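Long-range contacts in pseudopodium-enriched atypical kinase 1 (Homo sapiens, PDB 6BHC), which is a pseudokinase with an unusual catalytic cleft, dimerizes in a mode new to kinase folds, and probably acts in signalling more as a scaffold than as an enzyme: residues Asn116-Cys121 against Arg237-Asn242; His201-Leu206 against Phe243-Gln248; Gln261-Pro266 against Gly283-Glu288. The protein carries 1 engineered substitution. All coordinates share one frame; numbering follows the deposited sequence.

Contact 1 is the most buried of the three: segment 116-121 joins strand 237-240 by backbone and amide hydrogen bonds. Contact 2 begins where contact 1 ends, since Phe243 follows Asn242, and His201 gives its NE2 to the carbonyl of Ser241. It is only partly buried, and rings, aliphatic carbons and one bridging water take the place of direct bonds across it. Contact 3 lies about 21 Å, centre to centre, from contact 1, beyond contact 2, where a loop meets helix 277-289. It too is partly buried, but an arginine-glutamate charge pair carries it. Leu204, Arg205 and Leu206 of contact 2 pack on Leu285, Arg263 and Glu288 of contact 3.

Contact 1 (Asn116-Cys121 against Arg237-Asn242); sequences NIQQDC and RLIVSN
Asn116 lays CB and its carboxamide against the carbonyl of Leu238, and ND2 gives Leu238 O a nearly straight hydrogen bond of 2.9 Å with the oxygen in the amide plane. With CG anti to its own carbonyl carbon (chi1 -58°), Asn116 brings that CG 3.7 Å from Leu238 O. His114 and Asn116 match the HxN motif of the loop after helix C in protein kinases, here joined to the strand that runs into the DFG position. The backbones make one bridge, at Ile117 and Val240. Val240 N bonds to Asn116 O at 2.8 Å, and Gln118 N returns a bond to Val240 O at 3.1 Å. Ile239 CG2 packs on the backbone of Gln118, 3.6 Å from Gln118 CA.

Farther along, the Gln118 chain runs extended from a CG anti to the backbone N (chi1 -176°), and its OE1 comes within 3.3 Å of Ser241 CB. Gln118 OE1 accepts a hydrogen bond from a water whose oxygen is 2.6 Å away; the same water accepts from Asn242 N. At the other end a second water accepts from Arg237 NH2 and, weakly, from Gln119 NE2; Arg237 NE is held by Phe115 O.

The direct bonds across the contact thus come from neutral amides and carbonyls. Leu238 O orients the Asn116 carboxamide, whereas that of Gln118 is set by Lys89 and the water at OE1 and by Tyr73 at NE2.

Contact 2 (His201-Leu206 against Phe243-Gln248); sequences HCDLRL and FSQAKQ
His201 and Phe243 bring together the two signature loops of the kinase fold: His201-Cys202-Asp203 stands at the HRD position of the catalytic loop, and Asn242-Phe243-Ser244 at that of DFG. Here the packing is tight. The imidazole edge meets the phenyl face in a T-shaped pair, ring centroids 4.8 Å apart and planes at 63°, with His201 CD2 3.8 Å from Phe243 CE2. The imidazole cannot easily turn, because NE2 bonds to Ser241 O and ND1 accepts from Asp203 N at 3.1 Å. Leu204 CD2 lies over one of its faces. Over the other lies a water that bridges the backbones, donating to His201 O at 2.8 Å and accepting from Gln245 N. Ile117 and Arg108 also pack on Phe243. Cys202 CB comes 3.4 Å from Gln245 O.

Toward solvent the fit slackens. Phe243 to Ala246 form a type I turn whose closing bond is weak. Exposed Gln245, its CG anti to the carbonyl carbon (chi1 -48°), lays that CG 3.7 Å from Asp203 CB. Cys202 SG touches Lys247 CG at 3.7 Å. Arg205 grips the Asp203 carboxylate side-on, NH2 to OD2 and NE to OD1 at 2.8 Å, on the syn sides though tilted out of the carboxylate plane, NE by 33°.

Contact 3 (Gln261-Pro266 against Gly283-Glu288); sequences QSRLAP and GILIYE
Arg263 and Glu288 reach toward each other tip to tip, tying the segment that enters the APE motif of the kinase fold, here Ala265-Pro266, to helix 277-289, which corresponds to helix F. Arg263 NH1 bonds to Glu288 OE1 at 3.2 Å. The oxygen lies in the guanidinium plane, but the nitrogen comes from above the carboxylate, 38° out of its plane. NH2 completes the salt bridge to OE2, though that distance is modelled too short to be trusted.

Beside the pair, Ile284 CG2 comes within 3.5 Å of Arg263 NH1, and Leu285 CD2 within 4.1 Å of the same nitrogen. Ile284 CD1 also reaches the backbone, 3.5 Å from Ser262 O. An alanine in place of Arg263 would probably leave Glu288 without its charged mate and open a gap next to Ile284 CG2.

The next shell sets these groups in place. Arg263 CG is anti to the carbonyl carbon (chi1 -58°), and the chain then runs extended to NE, where Arg205 CG packs against it. Gln281 NE2 bonds to Arg263 O, Leu206 packs on Glu288, and Leu264 N bonds back to Gln261 O. One helical turn links the two partners of Arg263: Glu288 N bonds to Ile284 O at 3.2 Å.

Contact 1 (Asn116-Cys121 against Arg237-Asn242)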
loop_
_atom_site.group_PDB
_atom_site.type_symbol
_atom_site.label_atom_id
_atom_site.label_comp_id
_atom_site.label_asym_id
_atom_site.label_seq_id
_atom_site.Cartn_x
_atom_site.Cartn_y
_atom_site.Cartn_z
ATOM N N ASN A 116 10.796 -17.260 14.448
ATOM C CA ASN A 116 10.134 -18.355 15.145
ATOM C C ASN A 116 11.087 -19.161 16.023
ATOM O O ASN A 116 10.755 -20.280 16.428
ATOM C CB ASN A 116 9.440 -19.270 14.137
ATOM C CG ASN A 116 8.431 -18.529 13.285
ATOM O OD1 ASN A 116 8.617 -18.374 12.079
ATOM N ND2 ASN A 116 7.357 -18.064 13.910
ATOM N N ILE A 117 12.263 -18.620 16.327
ATOM C CA ILE A 117 13.228 -19.276 17.197
ATOM C C ILE A 117 13.566 -18.325 18.336
ATOM O O ILE A 117 13.758 -17.124 18.117
ATOM C CB ILE A 117 14.495 -19.706 16.426
ATOM C CG1 ILE A 117 14.122 -20.702 15.326
ATOM C CG2 ILE A 117 15.528 -20.317 17.370
ATOM C CD1 ILE A 117 15.302 -21.280 14.588
ATOM N N GLN A 118 13.628 -18.862 19.553
ATOM C CA GLN A 118 13.763 -18.026 20.738
ATOM C C GLN A 118 15.095 -17.288 20.746
ATOM O O GLN A 118 16.149 -17.878 20.485
ATOM C CB GLN A 118 13.626 -18.872 22.003
ATOM C CG GLN A 118 13.656 -18.057 23.282
ATOM C CD GLN A 118 13.269 -18.867 24.499
ATOM O OE1 GLN A 118 13.740 -19.987 24.691
ATOM N NE2 GLN A 118 12.398 -18.305 25.329
ATOM N N GLN A 119 15.040 -15.995 21.045
ATOM C CA GLN A 119 16.212 -15.156 21.229
ATOM C C GLN A 119 16.370 -14.816 22.705
ATOM O O GLN A 119 15.405 -14.828 23.474
ATOM C CB GLN A 119 16.103 -13.862 20.414
ATOM C CG GLN A 119 15.690 -14.053 18.967
ATOM C CD GLN A 119 15.381 -12.736 18.278
ATOM O OE1 GLN A 119 16.179 -11.798 18.317
ATOM N NE2 GLN A 119 14.212 -12.655 17.654
ATOM N N ASP A 120 17.604 -14.506 23.095
ATOM C CA ASP A 120 17.893 -14.085 24.456
ATOM C C ASP A 120 18.874 -12.923 24.421
ATOM O O ASP A 120 19.648 -12.775 23.473
ATOM C CB ASP A 120 18.461 -15.234 25.303
ATOM C CG ASP A 120 19.842 -15.666 24.852
ATOM O OD1 ASP A 120 20.836 -15.105 25.362
ATOM O OD2 ASP A 120 19.936 -16.566 23.992
ATOM N N CYS A 121 18.830 -12.098 25.467
ATOM C CA CYS A 121 19.722 -10.952 25.597
ATOM C C CYS A 121 20.616 -11.079 26.826
ATOM O O CYS A 121 21.035 -10.074 27.406
ATOM C CB CYS A 121 18.928 -9.647 25.639
ATOM S SG CYS A 121 17.701 -9.534 26.965
ATOM N N ARG A 237 2.267 -15.408 17.404
ATOM C CA ARG A 237 3.631 -15.642 16.949
ATOM C C ARG A 237 4.204 -16.845 17.690
ATOM O O ARG A 237 4.360 -16.808 18.915
ATOM C CB ARG A 237 4.502 -14.407 17.173
ATOM C CG ARG A 237 5.986 -14.646 16.936
ATOM C CD ARG A 237 6.797 -13.390 17.206
ATOM N NE ARG A 237 8.231 -13.625 17.071
ATOM C CZ ARG A 237 9.156 -12.690 17.252
ATOM N NH1 ARG A 237 8.797 -11.454 17.573
ATOM N NH2 ARG A 237 10.441 -12.989 17.110
ATOM N N LEU A 238 4.514 -17.905 16.948
ATOM C CA LEU A 238 5.058 -19.123 17.531
ATOM C C LEU A 238 6.573 -19.019 17.641
ATOM O O LEU A 238 7.240 -18.504 16.740
ATOM C CB LEU A 238 4.668 -20.346 16.694
ATOM C CG LEU A 238 5.124 -21.728 17.181
ATOM C CD1 LEU A 238 4.045 -22.774 16.939
ATOM C CD2 LEU A 238 6.421 -22.148 16.502
ATOM N N ILE A 239 7.112 -19.517 18.750
ATOM C CA ILE A 239 8.539 -19.448 19.033
ATOM C C ILE A 239 8.997 -20.814 19.525
ATOM O O ILE A 239 8.489 -21.318 20.536
ATOM C CB ILE A 239 8.864 -18.352 20.061
ATOM C CG1 ILE A 239 8.738 -16.969 19.413
ATOM C CG2 ILE A 239 10.247 -18.553 20.638
ATOM C CD1 ILE A 239 9.149 -15.822 20.311
ATOM N N VAL A 240 9.945 -21.414 18.809
ATOM C CA VAL A 240 10.502 -22.706 19.195
ATOM C C VAL A 240 11.550 -22.486 20.276
ATOM O O VAL A 240 12.438 -21.639 20.134
ATOM C CB VAL A 240 11.107 -23.428 17.980
ATOM C CG1 VAL A 240 11.572 -24.824 18.367
ATOM C CG2 VAL A 240 10.103 -23.490 16.838
ATOM N N SER A 241 11.454 -23.253 21.360
ATOM C CA SER A 241 12.363 -23.101 22.485
ATOM C C SER A 241 12.792 -24.477 22.973
ATOM O O SER A 241 12.416 -25.510 22.407
ATOM C CB SER A 241 11.712 -22.300 23.619
ATOM O OG SER A 241 10.670 -23.044 24.223
ATOM N N ASN A 242 13.591 -24.473 24.040
ATOM C CA ASN A 242 14.090 -25.679 24.687
ATOM C C ASN A 242 14.939 -26.515 23.739
ATOM O O ASN A 242 14.459 -27.497 23.162
ATOM C CB ASN A 242 12.939 -26.515 25.245
ATOM C CG ASN A 242 13.422 -27.629 26.146
ATOM O OD1 ASN A 242 14.606 -27.703 26.475
ATOM N ND2 ASN A 242 12.506 -28.496 26.565
HETATM O O HOH W 1 15.271 -21.954 24.056
HETATM O O HOH W 2 11.898 -10.201 17.574
#

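Contact 2 (His201-Leu206 against Phe243-Gln248)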
loop_
_atom_site.group_PDB
_atom_site.type_symbol
_atom_site.label_atom_id
_atom_site.label_comp_id
_atom_site.label_asym_id
_atom_site.label_seq_id
_atom_site.Cartn_x
_atom_site.Cartn_y
_atom_site.Cartn_z
ATOM N N HIS A 201 16.154 -30.535 16.504
ATOM C CA HIS A 201 15.659 -30.138 17.819
ATOM C C HIS A 201 15.542 -31.340 18.752
ATOM O O HIS A 201 15.993 -31.289 19.903
ATOM C CB HIS A 201 14.315 -29.427 17.672
ATOM C CG HIS A 201 13.819 -28.801 18.939
ATOM N ND1 HIS A 201 13.165 -29.520 19.917
ATOM C CD2 HIS A 201 13.873 -27.524 19.383
ATOM C CE1 HIS A 201 12.840 -28.712 20.909
ATOM N NE2 HIS A 201 13.258 -27.494 20.611
ATOM N N CYS A 202 14.922 -32.421 18.277
ATOM C CA CYS A 202 14.818 -33.716 18.953
ATOM C C CYS A 202 13.914 -33.702 20.180
ATOM O O CYS A 202 13.836 -34.716 20.887
ATOM C CB CYS A 202 16.191 -34.262 19.359
ATOM S SG CYS A 202 17.310 -34.557 17.981
ATOM N N ASP A 203 13.226 -32.601 20.459
ATOM C CA ASP A 203 12.320 -32.546 21.602
ATOM C C ASP A 203 11.155 -31.613 21.280
ATOM O O ASP A 203 10.807 -30.718 22.052
ATOM C CB ASP A 203 13.062 -32.109 22.865
ATOM C CG ASP A 203 12.262 -32.370 24.129
ATOM O OD1 ASP A 203 11.474 -33.340 24.143
ATOM O OD2 ASP A 203 12.422 -31.608 25.106
ATOM N N LEU A 204 10.536 -31.819 20.121
ATOM C CA LEU A 204 9.418 -30.991 19.682
ATOM C C LEU A 204 8.162 -31.440 20.418
ATOM O O LEU A 204 7.519 -32.421 20.040
ATOM C CB LEU A 204 9.245 -31.083 18.172
ATOM C CG LEU A 204 10.363 -30.446 17.344
ATOM C CD1 LEU A 204 10.131 -30.665 15.856
ATOM C CD2 LEU A 204 10.475 -28.961 17.659
ATOM N N ARG A 205 7.817 -30.723 21.484
ATOM C CA ARG A 205 6.604 -30.972 22.247
ATOM C C ARG A 205 5.836 -29.667 22.390
ATOM O O ARG A 205 6.415 -28.579 22.332
ATOM C CB ARG A 205 6.921 -31.576 23.624
ATOM C CG ARG A 205 7.430 -33.012 23.546
ATOM C CD ARG A 205 7.788 -33.590 24.911
ATOM N NE ARG A 205 9.021 -33.023 25.451
ATOM C CZ ARG A 205 9.076 -32.214 26.504
ATOM N NH1 ARG A 205 7.966 -31.880 27.145
ATOM N NH2 ARG A 205 10.244 -31.746 26.923
ATOM N N LEU A 206 4.517 -29.785 22.568
ATOM C CA LEU A 206 3.663 -28.600 22.553
ATOM C C LEU A 206 4.007 -27.636 23.682
ATOM O O LEU A 206 3.814 -26.424 23.539
ATOM C CB LEU A 206 2.192 -29.010 22.626
ATOM C CG LEU A 206 1.639 -29.752 21.405
ATOM C CD1 LEU A 206 0.157 -30.052 21.573
ATOM C CD2 LEU A 206 1.885 -28.955 20.133
ATOM N N PHE A 243 16.206 -26.138 23.588
ATOM C CA PHE A 243 17.163 -26.876 22.774
ATOM C C PHE A 243 18.074 -27.760 23.620
ATOM O O PHE A 243 19.250 -27.941 23.285
ATOM C CB PHE A 243 17.990 -25.907 21.928
ATOM C CG PHE A 243 17.217 -25.275 20.805
ATOM C CD1 PHE A 243 16.326 -24.243 21.050
ATOM C CD2 PHE A 243 17.384 -25.715 19.502
ATOM C CE1 PHE A 243 15.614 -23.664 20.017
ATOM C CE2 PHE A 243 16.676 -25.140 18.464
ATOM C CZ PHE A 243 15.790 -24.113 18.721
ATOM N N SER A 244 17.549 -28.321 24.714
ATOM C CA SER A 244 18.371 -29.143 25.596
ATOM C C SER A 244 18.734 -30.477 24.957
ATOM O O SER A 244 19.778 -31.053 25.283
ATOM C CB SER A 244 17.646 -29.378 26.921
ATOM O OG SER A 244 17.238 -28.154 27.507
ATOM N N GLN A 245 17.891 -30.986 24.061
ATOM C CA GLN A 245 18.124 -32.259 23.393
ATOM C C GLN A 245 18.651 -32.085 21.973
ATOM O O GLN A 245 18.720 -33.064 21.225
ATOM C CB GLN A 245 16.834 -33.083 23.362
ATOM C CG GLN A 245 16.099 -33.169 24.690
ATOM C CD GLN A 245 16.702 -34.189 25.631
ATOM O OE1 GLN A 245 17.647 -33.896 26.363
ATOM N NE2 GLN A 245 16.153 -35.398 25.619
ATOM N N ALA A 246 19.020 -30.866 21.590
ATOM C CA ALA A 246 19.381 -30.593 20.206
ATOM C C ALA A 246 20.693 -31.272 19.835
ATOM O O ALA A 246 21.647 -31.297 20.618
ATOM C CB ALA A 246 19.487 -29.086 19.974
ATOM N N LYS A 247 20.734 -31.825 18.626
ATOM C CA LYS A 247 21.930 -32.456 18.087
ATOM C C LYS A 247 22.596 -31.525 17.086
ATOM O O LYS A 247 21.921 -30.849 16.304
ATOM C CB LYS A 247 21.591 -33.788 17.416
ATOM C CG LYS A 247 20.937 -34.802 18.336
ATOM C CD LYS A 247 21.871 -35.208 19.460
ATOM C CE LYS A 247 21.231 -36.260 20.349
ATOM N NZ LYS A 247 22.146 -36.683 21.445
ATOM N N GLN A 248 23.926 -31.493 17.115
ATOM C CA GLN A 248 24.726 -30.644 16.237
ATOM C C GLN A 248 25.694 -31.532 15.465
ATOM O O GLN A 248 26.661 -32.045 16.039
ATOM C CB GLN A 248 25.476 -29.583 17.042
ATOM C CG GLN A 248 26.468 -28.765 16.233
ATOM C CD GLN A 248 25.818 -27.603 15.510
ATOM O OE1 GLN A 248 25.100 -26.805 16.115
ATOM N NE2 GLN A 248 26.065 -27.500 14.209
HETATM O O HOH W 3 15.883 -29.914 22.385
#

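Contact 3 (Gln261-Pro266 against Gly283-Glu288)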
loop_
_atom_site.group_PDB
_atom_site.type_symbol
_atom_site.label_atom_id
_atom_site.label_comp_id
_atom_site.label_asym_id
_atom_site.label_seq_id
_atom_site.Cartn_x
_atom_site.Cartn_y
_atom_site.Cartn_z
ATOM N N GLN A 261 10.254 -42.861 24.267
ATOM C CA GLN A 261 10.427 -43.405 22.927
ATOM C C GLN A 261 9.177 -43.276 22.066
ATOM O O GLN A 261 9.238 -43.578 20.868
ATOM C CB GLN A 261 10.841 -44.875 23.006
ATOM C CG GLN A 261 12.184 -45.107 23.676
ATOM C CD GLN A 261 12.498 -46.581 23.848
ATOM O OE1 GLN A 261 11.628 -47.435 23.687
ATOM N NE2 GLN A 261 13.749 -46.886 24.179
ATOM N N SER A 262 8.053 -42.838 22.639
ATOM C CA SER A 262 6.842 -42.655 21.850
ATOM C C SER A 262 6.982 -41.527 20.836
ATOM O O SER A 262 6.176 -41.445 19.903
ATOM C CB SER A 262 5.648 -42.386 22.767
ATOM O OG SER A 262 5.786 -41.141 23.431
ATOM N N ARG A 263 7.983 -40.662 20.996
ATOM C CA ARG A 263 8.237 -39.568 20.068
ATOM C C ARG A 263 9.540 -39.756 19.299
ATOM O O ARG A 263 10.057 -38.798 18.716
ATOM C CB ARG A 263 8.249 -38.235 20.816
ATOM C CG ARG A 263 6.965 -37.947 21.571
ATOM C CD ARG A 263 7.020 -36.598 22.266
ATOM N NE ARG A 263 5.771 -36.304 22.960
ATOM C CZ ARG A 263 4.733 -35.692 22.399
ATOM N NH1 ARG A 263 4.794 -35.303 21.132
ATOM N NH2 ARG A 263 3.634 -35.466 23.107
ATOM N N LEU A 264 10.083 -40.969 19.289
ATOM C CA LEU A 264 11.299 -41.279 18.553
ATOM C C LEU A 264 10.949 -41.945 17.230
ATOM O O LEU A 264 10.095 -42.834 17.178
ATOM C CB LEU A 264 12.218 -42.190 19.368
ATOM C CG LEU A 264 12.802 -41.606 20.652
ATOM C CD1 LEU A 264 13.742 -42.610 21.307
ATOM C CD2 LEU A 264 13.514 -40.292 20.360
ATOM N N ALA A 265 11.616 -41.509 16.165
ATOM C CA ALA A 265 11.358 -42.057 14.845
ATOM C C ALA A 265 11.711 -43.544 14.810
ATOM O O ALA A 265 12.562 -44.006 15.577
ATOM C CB ALA A 265 12.158 -41.296 13.790
ATOM N N PRO A 266 11.064 -44.320 13.936
ATOM C CA PRO A 266 11.315 -45.772 13.921
ATOM C C PRO A 266 12.759 -46.147 13.641
ATOM O O PRO A 266 13.225 -47.175 14.149
ATOM C CB PRO A 266 10.380 -46.275 12.811
ATOM C CG PRO A 266 9.305 -45.247 12.729
ATOM C CD PRO A 266 9.974 -43.939 13.021
ATOM N N GLY A 283 4.827 -34.716 12.814
ATOM C CA GLY A 283 3.637 -35.488 12.503
ATOM C C GLY A 283 2.842 -35.868 13.735
ATOM O O GLY A 283 1.609 -35.922 13.693
ATOM N N ILE A 284 3.530 -36.138 14.846
ATOM C CA ILE A 284 2.840 -36.400 16.104
ATOM C C ILE A 284 2.135 -35.145 16.598
ATOM O O ILE A 284 1.022 -35.210 17.136
ATOM C CB ILE A 284 3.832 -36.942 17.150
ATOM C CG1 ILE A 284 4.382 -38.300 16.711
ATOM C CG2 ILE A 284 3.177 -37.044 18.521
ATOM C CD1 ILE A 284 5.336 -38.919 17.705
ATOM N N LEU A 285 2.764 -33.980 16.416
ATOM C CA LEU A 285 2.167 -32.734 16.886
ATOM C C LEU A 285 0.859 -32.427 16.171
ATOM O O LEU A 285 -0.032 -31.802 16.756
ATOM C CB LEU A 285 3.147 -31.576 16.703
ATOM C CG LEU A 285 4.444 -31.638 17.508
ATOM C CD1 LEU A 285 5.259 -30.375 17.281
ATOM C CD2 LEU A 285 4.154 -31.838 18.986
ATOM N N ILE A 286 0.724 -32.850 14.911
ATOM C CA ILE A 286 -0.509 -32.597 14.171
ATOM C C ILE A 286 -1.688 -33.272 14.855
ATOM O O ILE A 286 -2.761 -32.677 15.009
ATOM C CB ILE A 286 -0.362 -33.057 12.710
ATOM C CG1 ILE A 286 0.668 -32.194 11.980
ATOM C CG2 ILE A 286 -1.708 -33.010 11.999
ATOM C CD1 ILE A 286 0.822 -32.542 10.518
ATOM N N TYR A 287 -1.507 -34.523 15.280
ATOM C CA TYR A 287 -2.564 -35.217 16.008
ATOM C C TYR A 287 -2.876 -34.520 17.326
ATOM O O TYR A 287 -4.048 -34.337 17.677
ATOM C CB TYR A 287 -2.159 -36.670 16.253
ATOM C CG TYR A 287 -2.377 -37.592 15.073
ATOM C CD1 TYR A 287 -1.475 -37.634 14.015
ATOM C CD2 TYR A 287 -3.481 -38.434 15.026
ATOM C CE1 TYR A 287 -1.672 -38.484 12.940
ATOM C CE2 TYR A 287 -3.687 -39.286 13.957
ATOM C CZ TYR A 287 -2.782 -39.307 12.919
ATOM O OH TYR A 287 -2.992 -40.158 11.859
ATOM N N GLU A 288 -1.841 -34.121 18.069
ATOM C CA GLU A 288 -2.055 -33.530 19.387
ATOM C C GLU A 288 -2.724 -32.164 19.286
ATOM O O GLU A 288 -3.615 -31.845 20.083
ATOM C CB GLU A 288 -0.725 -33.433 20.135
ATOM C CG GLU A 288 -0.119 -34.792 20.464
ATOM C CD GLU A 288 1.196 -34.692 21.216
ATOM O OE1 GLU A 288 1.971 -33.750 20.949
ATOM O OE2 GLU A 288 1.453 -35.560 22.077
#